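Local coordinates for protein acyl-CoA dehydrogenase (PDB 5LNX) that oxidises saturated acyl-CoA thioesters to their 2,3-dehydro forms, using bound flavin-adenine dinucleotide as cofactor and passing the electrons on to an acceptor, at residues V83-S86 against V87-V91; G129-A132 against G133-R136; A317-F320 against A321-A325. One frame throughout, in Å; residues are numbered along the deposited sequence.

The three interactions follow one another along the chain and neither nest nor cross. Interaction 1 comes first, in the last turns of helix 79-90 of the N-terminal helical domain, and closes only single helical turns. Interaction 2 closes a tight turn in the loop between strands 119-120 and 138-142, in the middle domain. Interaction 3 again closes helical turns, in helix 311-326 of the C-terminal domain. None touches another; the nearest atoms of interactions 2 and 3 are about 9 Å apart. FAD relates them: Gly129 and Ser130 belong to its pocket, the side chain of Val87 comes within about 4 Å of it (nearest atoms), that of Lys318 within about 8 Å.

Interaction 1 of 3, residues V83-S86 against V87-V91; sequences VILS and VHTSV
Residues 83-90 form the last turns of helix 79-90, with Val87 N bonded to Val83 O at 2.8 Å and an N-H...O angle of 171°, and His88 N bonded to Ile84 O at 3.1 Å. One turn on, Leu85 O takes two donors. Thr89 N reaches Leu85 O at 3.2 Å and Thr89 OG1 reaches it at 3.0 Å, from opposite faces of the carbonyl plane. The hydroxyl can fold back because OG1 lies beside its own backbone N (chi1 -45°). Leu85 lies alongside Thr89, and its CD1 comes 3.8 Å from OG1. This part of the chain belongs to the N-terminal helical domain of the acyl-CoA dehydrogenase fold; Leu85 and Thr89 face helix 64-77 there, on Ile74 and Tyr67. Val83 and Val87 lie side by side on another face of the helix, with their CG2 methyls 3.9 Å apart. Val87 also comes near the bound FAD. Thr89 OG1 lies at the His88 ring edge, in plane; weak hydrogen bonds join NE2 to Met49 O and Leu112 O, and ND1 to Gly119 N. At the helix end, Ser90 N bonds to Ser86 O at 3.1 Å. Val91 is the first residue to leave helical geometry.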
loop_
_atom_site.group_PDB
_atom_site.type_symbol
_atom_site.label_atom_id
_atom_site.label_comp_id
_atom_site.label_asym_id
_atom_site.label_seq_id
_atom_site.Cartn_x
_atom_site.Cartn_y
_atom_site.Cartn_z
ATOM N N VAL D 83 12.340 -24.556 -4.730
ATOM C CA VAL D 83 11.356 -24.877 -5.751
ATOM C C VAL D 83 11.643 -26.196 -6.443
ATOM O O VAL D 83 10.707 -26.892 -6.827
ATOM C CB VAL D 83 11.196 -23.789 -6.816
ATOM C CG1 VAL D 83 12.457 -23.612 -7.634
ATOM C CG2 VAL D 83 10.008 -24.118 -7.733
ATOM N N ILE D 84 12.924 -26.470 -6.691
ATOM C CA ILE D 84 13.336 -27.731 -7.327
ATOM C C ILE D 84 12.840 -28.875 -6.480
ATOM O O ILE D 84 12.268 -29.838 -6.979
ATOM C CB ILE D 84 14.867 -27.859 -7.455
ATOM C CG1 ILE D 84 15.397 -26.946 -8.560
ATOM C CG2 ILE D 84 15.254 -29.299 -7.751
ATOM C CD1 ILE D 84 16.897 -26.753 -8.520
ATOM N N LEU D 85 13.084 -28.774 -5.190
ATOM C CA LEU D 85 12.562 -29.767 -4.259
ATOM C C LEU D 85 11.030 -29.800 -4.265
ATOM O O LEU D 85 10.413 -30.868 -4.247
ATOM C CB LEU D 85 13.050 -29.498 -2.833
ATOM C CG LEU D 85 12.568 -30.510 -1.787
ATOM C CD1 LEU D 85 12.798 -31.938 -2.238
ATOM C CD2 LEU D 85 13.256 -30.272 -0.452
ATOM N N SER D 86 10.438 -28.619 -4.262
ATOM C CA SER D 86 8.987 -28.472 -4.102
ATOM C C SER D 86 8.226 -29.102 -5.279
ATOM O O SER D 86 7.203 -29.761 -5.099
ATOM C CB SER D 86 8.608 -26.982 -3.974
ATOM O OG SER D 86 7.296 -26.825 -3.463
ATOM N N VAL D 87 8.699 -28.798 -6.481
ATOM C CA VAL D 87 8.121 -29.337 -7.696
ATOM C C VAL D 87 8.307 -30.850 -7.691
ATOM O O VAL D 87 7.348 -31.606 -7.879
ATOM C CB VAL D 87 8.753 -28.706 -8.957
ATOM C CG1 VAL D 87 8.483 -29.556 -10.184
ATOM C CG2 VAL D 87 8.198 -27.300 -9.171
ATOM N N HIS D 88 9.545 -31.272 -7.470
ATOM C CA HIS D 88 9.919 -32.698 -7.513
ATOM C C HIS D 88 8.893 -33.533 -6.786
ATOM O O HIS D 88 8.378 -34.519 -7.316
ATOM C CB HIS D 88 11.322 -32.904 -6.914
ATOM C CG HIS D 88 11.630 -34.312 -6.509
ATOM N ND1 HIS D 88 12.310 -35.186 -7.322
ATOM C CD2 HIS D 88 11.414 -34.977 -5.346
ATOM C CE1 HIS D 88 12.453 -36.348 -6.706
ATOM N NE2 HIS D 88 11.925 -36.245 -5.500
ATOM N N THR D 89 8.601 -33.131 -5.562
ATOM C CA THR D 89 7.732 -33.913 -4.662
ATOM C C THR D 89 6.247 -33.755 -4.869
ATOM O O THR D 89 5.532 -34.733 -5.012
ATOM C CB THR D 89 7.992 -33.512 -3.210
ATOM O OG1 THR D 89 9.407 -33.431 -3.019
ATOM C CG2 THR D 89 7.366 -34.495 -2.234
ATOM N N SER D 90 5.808 -32.502 -4.854
ATOM C CA SER D 90 4.411 -32.136 -4.733
ATOM C C SER D 90 3.638 -32.333 -6.055
ATOM O O SER D 90 2.424 -32.570 -6.071
ATOM C CB SER D 90 4.375 -30.673 -4.317
ATOM O OG SER D 90 4.816 -29.858 -5.389
ATOM N N VAL D 91 4.340 -32.119 -7.158
ATOM C CA VAL D 91 3.749 -32.249 -8.498
ATOM C C VAL D 91 4.519 -33.173 -9.468
ATOM O O VAL D 91 3.991 -33.546 -10.511
ATOM C CB VAL D 91 3.541 -30.874 -9.144
ATOM C CG1 VAL D 91 2.547 -30.067 -8.323
ATOM C CG2 VAL D 91 4.858 -30.128 -9.314
#

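Interaction 2 of 3, residues G129-A132 against G133-R136. With FAD (flavin-adenine dinucleotide), chain S.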
loop_
_atom_site.group_PDB
_atom_site.type_symbol
_atom_site.label_atom_id
_atom_site.label_comp_id
_atom_site.label_asym_id
_atom_site.label_seq_id
_atom_site.Cartn_x
_atom_site.Cartn_y
_atom_site.Cartn_z
ATOM N N GLY D 129 -1.861 -21.207 -19.803
ATOM C CA GLY D 129 -1.104 -20.997 -18.566
ATOM C C GLY D 129 -2.003 -20.865 -17.363
ATOM O O GLY D 129 -2.256 -21.846 -16.634
ATOM N N SER D 130 -2.525 -19.659 -17.199
ATOM C CA SER D 130 -3.555 -19.382 -16.213
ATOM C C SER D 130 -4.780 -20.224 -16.550
ATOM O O SER D 130 -5.339 -20.914 -15.692
ATOM C CB SER D 130 -3.910 -17.896 -16.203
ATOM O OG SER D 130 -2.947 -17.171 -15.452
ATOM N N ASP D 131 -5.210 -20.125 -17.803
ATOM C CA ASP D 131 -6.235 -21.018 -18.351
ATOM C C ASP D 131 -5.587 -22.340 -18.796
ATOM O O ASP D 131 -5.429 -22.610 -19.985
ATOM C CB ASP D 131 -6.967 -20.348 -19.517
ATOM C CG ASP D 131 -8.141 -21.169 -20.037
ATOM O OD1 ASP D 131 -8.512 -22.199 -19.419
ATOM O OD2 ASP D 131 -8.659 -20.803 -21.106
ATOM N N ALA D 132 -5.254 -23.168 -17.811
ATOM C CA ALA D 132 -4.581 -24.435 -18.060
ATOM C C ALA D 132 -5.520 -25.418 -18.714
ATOM O O ALA D 132 -5.103 -26.378 -19.343
ATOM C CB ALA D 132 -4.045 -25.010 -16.758
ATOM N N GLY D 133 -6.813 -25.194 -18.524
ATOM C CA GLY D 133 -7.846 -25.997 -19.202
ATOM C C GLY D 133 -7.657 -26.039 -20.702
ATOM O O GLY D 133 -7.859 -27.058 -21.309
ATOM N N SER D 134 -7.312 -24.896 -21.290
ATOM C CA SER D 134 -7.241 -24.736 -22.752
ATOM C C SER D 134 -5.905 -25.159 -23.346
ATOM O O SER D 134 -5.455 -24.611 -24.349
ATOM C CB SER D 134 -7.532 -23.286 -23.155
ATOM O OG SER D 134 -6.645 -22.403 -22.496
ATOM N N LEU D 135 -5.280 -26.149 -22.738
ATOM C CA LEU D 135 -4.096 -26.767 -23.320
ATOM C C LEU D 135 -4.417 -27.535 -24.619
ATOM O O LEU D 135 -5.531 -28.055 -24.817
ATOM C CB LEU D 135 -3.381 -27.692 -22.307
ATOM C CG LEU D 135 -4.102 -28.925 -21.772
ATOM C CD1 LEU D 135 -3.929 -30.114 -22.698
ATOM C CD2 LEU D 135 -3.591 -29.280 -20.389
ATOM N N ARG D 136 -3.387 -27.622 -25.465
ATOM C CA ARG D 136 -3.501 -28.102 -26.847
ATOM C C ARG D 136 -2.723 -29.380 -27.136
ATOM O O ARG D 136 -2.959 -30.042 -28.142
ATOM C CB ARG D 136 -3.031 -27.006 -27.788
ATOM C CG ARG D 136 -3.994 -25.840 -27.824
ATOM C CD ARG D 136 -3.573 -24.823 -28.869
ATOM N NE ARG D 136 -4.348 -23.581 -28.779
ATOM C CZ ARG D 136 -4.170 -22.524 -29.567
ATOM N NH1 ARG D 136 -3.264 -22.562 -30.537
ATOM N NH2 ARG D 136 -4.875 -21.418 -29.374
HETATM P PA FAD S . -0.909 -15.600 -18.185
HETATM O O1A FAD S . -1.532 -16.692 -17.332
HETATM O O2A FAD S . -1.309 -15.319 -19.596
HETATM O O5B FAD S . -1.183 -14.251 -17.350
HETATM C C5B FAD S . -0.647 -12.973 -17.657
HETATM C C4B FAD S . -1.114 -12.049 -16.534
HETATM O O4B FAD S . -2.504 -11.906 -16.696
HETATM C C3B FAD S . -0.874 -12.633 -15.150
HETATM O O3B FAD S . -0.595 -11.605 -14.193
HETATM C C2B FAD S . -2.183 -13.270 -14.781
HETATM O O2B FAD S . -2.473 -13.054 -13.411
HETATM C C1B FAD S . -3.159 -12.467 -15.580
HETATM N N9A FAD S . -4.360 -13.160 -16.022
HETATM C C8A FAD S . -4.556 -13.889 -17.144
HETATM N N7A FAD S . -5.866 -14.279 -17.219
HETATM C C5A FAD S . -6.498 -13.794 -16.118
HETATM C C6A FAD S . -7.848 -13.783 -15.548
HETATM N N6A FAD S . -8.869 -14.420 -16.141
HETATM N N1A FAD S . -8.056 -13.094 -14.405
HETATM C C2A FAD S . -7.104 -12.413 -13.748
HETATM N N3A FAD S . -5.851 -12.384 -14.211
HETATM C C4A FAD S . -5.502 -13.025 -15.357
HETATM N N1 FAD S . 4.425 -24.403 -15.532
HETATM C C2 FAD S . 4.288 -25.732 -15.309
HETATM O O2 FAD S . 3.351 -26.314 -15.871
HETATM N N3 FAD S . 5.105 -26.448 -14.506
HETATM C C4 FAD S . 6.138 -25.881 -13.869
HETATM O O4 FAD S . 6.900 -26.548 -13.128
HETATM C C4X FAD S . 6.362 -24.437 -14.081
HETATM N N5 FAD S . 7.387 -23.803 -13.473
HETATM C C5X FAD S . 7.604 -22.485 -13.685
HETATM C C6 FAD S . 8.711 -21.920 -13.105
HETATM C C7 FAD S . 8.979 -20.581 -13.241
HETATM C C7M FAD S . 10.157 -20.059 -12.459
HETATM C C8 FAD S . 8.082 -19.752 -14.091
HETATM C C8M FAD S . 8.294 -18.277 -14.309
HETATM C C9 FAD S . 6.997 -20.328 -14.706
HETATM C C9A FAD S . 6.709 -21.677 -14.550
HETATM N N10 FAD S . 5.621 -22.323 -15.223
HETATM C C10 FAD S . 5.422 -23.703 -14.973
HETATM C "C1'" FAD S . 4.657 -21.569 -16.040
HETATM C "C2'" FAD S . 3.716 -20.785 -15.095
HETATM O "O2'" FAD S . 2.872 -21.611 -14.273
HETATM C "C3'" FAD S . 2.886 -19.779 -15.880
HETATM O "O3'" FAD S . 3.719 -18.659 -16.179
HETATM C "C4'" FAD S . 1.637 -19.367 -15.114
HETATM O "O4'" FAD S . 0.748 -20.494 -15.024
HETATM C "C5'" FAD S . 0.920 -18.148 -15.747
HETATM O "O5'" FAD S . 0.622 -18.232 -17.142
HETATM P P FAD S . 1.315 -17.279 -18.272
HETATM O O1P FAD S . 0.774 -17.595 -19.655
HETATM O O2P FAD S . 2.806 -17.301 -18.074
HETATM O O3P FAD S . 0.699 -15.791 -18.127
HETATM O O HOH W 1 -8.947 -23.896 -16.826
#
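The carbonyl group of Asp131 is met on one face by two donors of Ser134. Ser134 OG bonds to Asp131 O at 2.8 Å, tilted 22° from the carbonyl plane. Ser134 N bonds to Asp131 O at 3.2 Å and stands well above that plane. The backbone bond closes a beta turn of 3-10 character, with Ala132 and Gly133 at its corners; Asp131 itself is the centre of an inverse gamma turn. The loop is part of the middle domain and runs past the FAD. The hydroxyl of Ser134 sits between its own backbone N and carbonyl carbon (chi1 56°), which turns it back over the loop. Ser134 OG also lies 2.9 Å from Asp131 OD2. That oxygen accepts a hydrogen bond from Phe269 N of the second subunit. Gln268 of the second subunit bonds through OE1 to the backbone N of Gly129 and of Asp131. Gly129 and Ser130 line the FAD pocket, and Gly129 CA lies 3.6 Å from FAD O5'. Ser130 N makes a weak bond to the phosphate oxygen O1A, whose exact place is doubtful. Leu135 N adds a weak bond to Ala132 O. A water bridges the turn, donating to Asp131 OD1 at 3.1 Å and accepting from Gly133 N at 3.0 Å.

Interaction 3 of 3, residues A317-F320 against A321-A325; sequences AKQF and ASDAA
Ala317 O accepts a regular helical bond from Ala321 N at 3.0 Å. Lys318 O has two donors in Ser322, with N at 3.1 Å and OG at 2.5 Å. The Ser322 hydroxyl folds back over the preceding turn. The ammonium group of Lys318 leaves the turn and bonds to Gly362 O and Thr357 O. Gln319 reaches forward to Asp323. The Gln319 chain bends at chi2 (-98°), bringing Gln319 NE2 to Asp323 OD2 at 2.9 Å. The bond comes down on the carboxylate from above its plane, 50° out of it, and the amide and carboxylate planes are 51° apart. Asp323 CG lies beside the residue's own backbone N, which turns the carboxylate back to Gln319. Asp323 N meanwhile bonds to Gln319 O at 3.2 Å. Phe320 closes the segment, with its O accepting from Ala324 N at 2.9 Å. The aromatic ring reaches alongside the next turn, where Phe320 CE2 comes 4.4 Å from Ala324 CB in a loose apolar contact. The ring also packs on helix 277-305, at Ala292, Ala293 and Leu296, and on Phe320 of the third subunit. The helix is thus part of the C-terminal helical bundle, and one of its faces looks onto a subunit interface of the tetramer. The carboxylate of Asp323 has further partners: OD2 forms a salt bridge with Arg368, and OD1 accepts from Gln358 NE2. With an amide and a guanidinium group both at OD2, Asp323 is probably ionised, and its charge ties helix 311-326 to helix 364-376.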
loop_
_atom_site.group_PDB
_atom_site.type_symbol
_atom_site.label_atom_id
_atom_site.label_comp_id
_atom_site.label_asym_id
_atom_site.label_seq_id
_atom_site.Cartn_x
_atom_site.Cartn_y
_atom_site.Cartn_z
ATOM N N ALA D 317 -2.337 -18.209 1.579
ATOM C CA ALA D 317 -0.901 -18.343 1.891
ATOM C C ALA D 317 0.019 -17.966 0.732
ATOM O O ALA D 317 1.038 -17.298 0.927
ATOM C CB ALA D 317 -0.604 -19.777 2.306
ATOM N N LYS D 318 -0.300 -18.483 -0.454
ATOM C CA LYS D 318 0.538 -18.280 -1.654
ATOM C C LYS D 318 0.605 -16.796 -2.004
ATOM O O LYS D 318 1.683 -16.234 -2.193
ATOM C CB LYS D 318 -0.026 -19.049 -2.857
ATOM C CG LYS D 318 0.938 -19.228 -4.031
ATOM C CD LYS D 318 0.872 -18.084 -5.038
ATOM C CE LYS D 318 1.564 -18.461 -6.339
ATOM N NZ LYS D 318 1.687 -17.320 -7.308
ATOM N N GLN D 319 -0.563 -16.170 -1.988
ATOM C CA GLN D 319 -0.717 -14.744 -2.282
ATOM C C GLN D 319 -0.101 -13.851 -1.200
ATOM O O GLN D 319 0.495 -12.806 -1.493
ATOM C CB GLN D 319 -2.206 -14.395 -2.432
ATOM C CG GLN D 319 -2.491 -12.937 -2.790
ATOM C CD GLN D 319 -2.865 -12.064 -1.602
ATOM O OE1 GLN D 319 -3.857 -12.338 -0.915
ATOM N NE2 GLN D 319 -2.000 -11.114 -1.262
ATOM N N PHE D 320 -0.285 -14.242 0.053
ATOM C CA PHE D 320 0.161 -13.400 1.164
ATOM C C PHE D 320 1.688 -13.405 1.282
ATOM O O PHE D 320 2.329 -12.360 1.224
ATOM C CB PHE D 320 -0.467 -13.810 2.500
ATOM C CG PHE D 320 -0.264 -12.792 3.558
ATOM C CD1 PHE D 320 -1.139 -11.715 3.671
ATOM C CD2 PHE D 320 0.903 -12.800 4.329
ATOM C CE1 PHE D 320 -0.898 -10.705 4.591
ATOM C CE2 PHE D 320 1.150 -11.790 5.240
ATOM C CZ PHE D 320 0.253 -10.739 5.364
ATOM N N ALA D 321 2.238 -14.607 1.415
ATOM C CA ALA D 321 3.687 -14.803 1.544
ATOM C C ALA D 321 4.427 -14.225 0.344
ATOM O O ALA D 321 5.393 -13.475 0.503
ATOM C CB ALA D 321 4.003 -16.277 1.717
ATOM N N SER D 322 3.918 -14.504 -0.850
ATOM C CA SER D 322 4.543 -14.023 -2.094
ATOM C C SER D 322 4.642 -12.499 -2.111
ATOM O O SER D 322 5.708 -11.939 -2.313
ATOM C CB SER D 322 3.794 -14.544 -3.344
ATOM O OG SER D 322 2.433 -14.135 -3.398
ATOM N N ASP D 323 3.521 -11.835 -1.925
ATOM C CA ASP D 323 3.475 -10.366 -1.933
ATOM C C ASP D 323 4.332 -9.780 -0.823
ATOM O O ASP D 323 4.986 -8.768 -0.995
ATOM C CB ASP D 323 2.029 -9.862 -1.755
ATOM C CG ASP D 323 1.178 -10.077 -2.995
ATOM O OD1 ASP D 323 1.722 -10.546 -4.009
ATOM O OD2 ASP D 323 -0.022 -9.744 -2.960
ATOM N N ALA D 324 4.243 -10.401 0.339
ATOM C CA ALA D 324 5.015 -9.992 1.518
ATOM C C ALA D 324 6.501 -10.081 1.232
ATOM O O ALA D 324 7.297 -9.261 1.684
ATOM C CB ALA D 324 4.646 -10.855 2.732
ATOM N N ALA D 325 6.861 -11.109 0.492
ATOM C CA ALA D 325 8.263 -11.414 0.206
ATOM C C ALA D 325 8.852 -10.400 -0.761
ATOM O O ALA D 325 9.944 -9.874 -0.552
ATOM C CB ALA D 325 8.374 -12.823 -0.359
#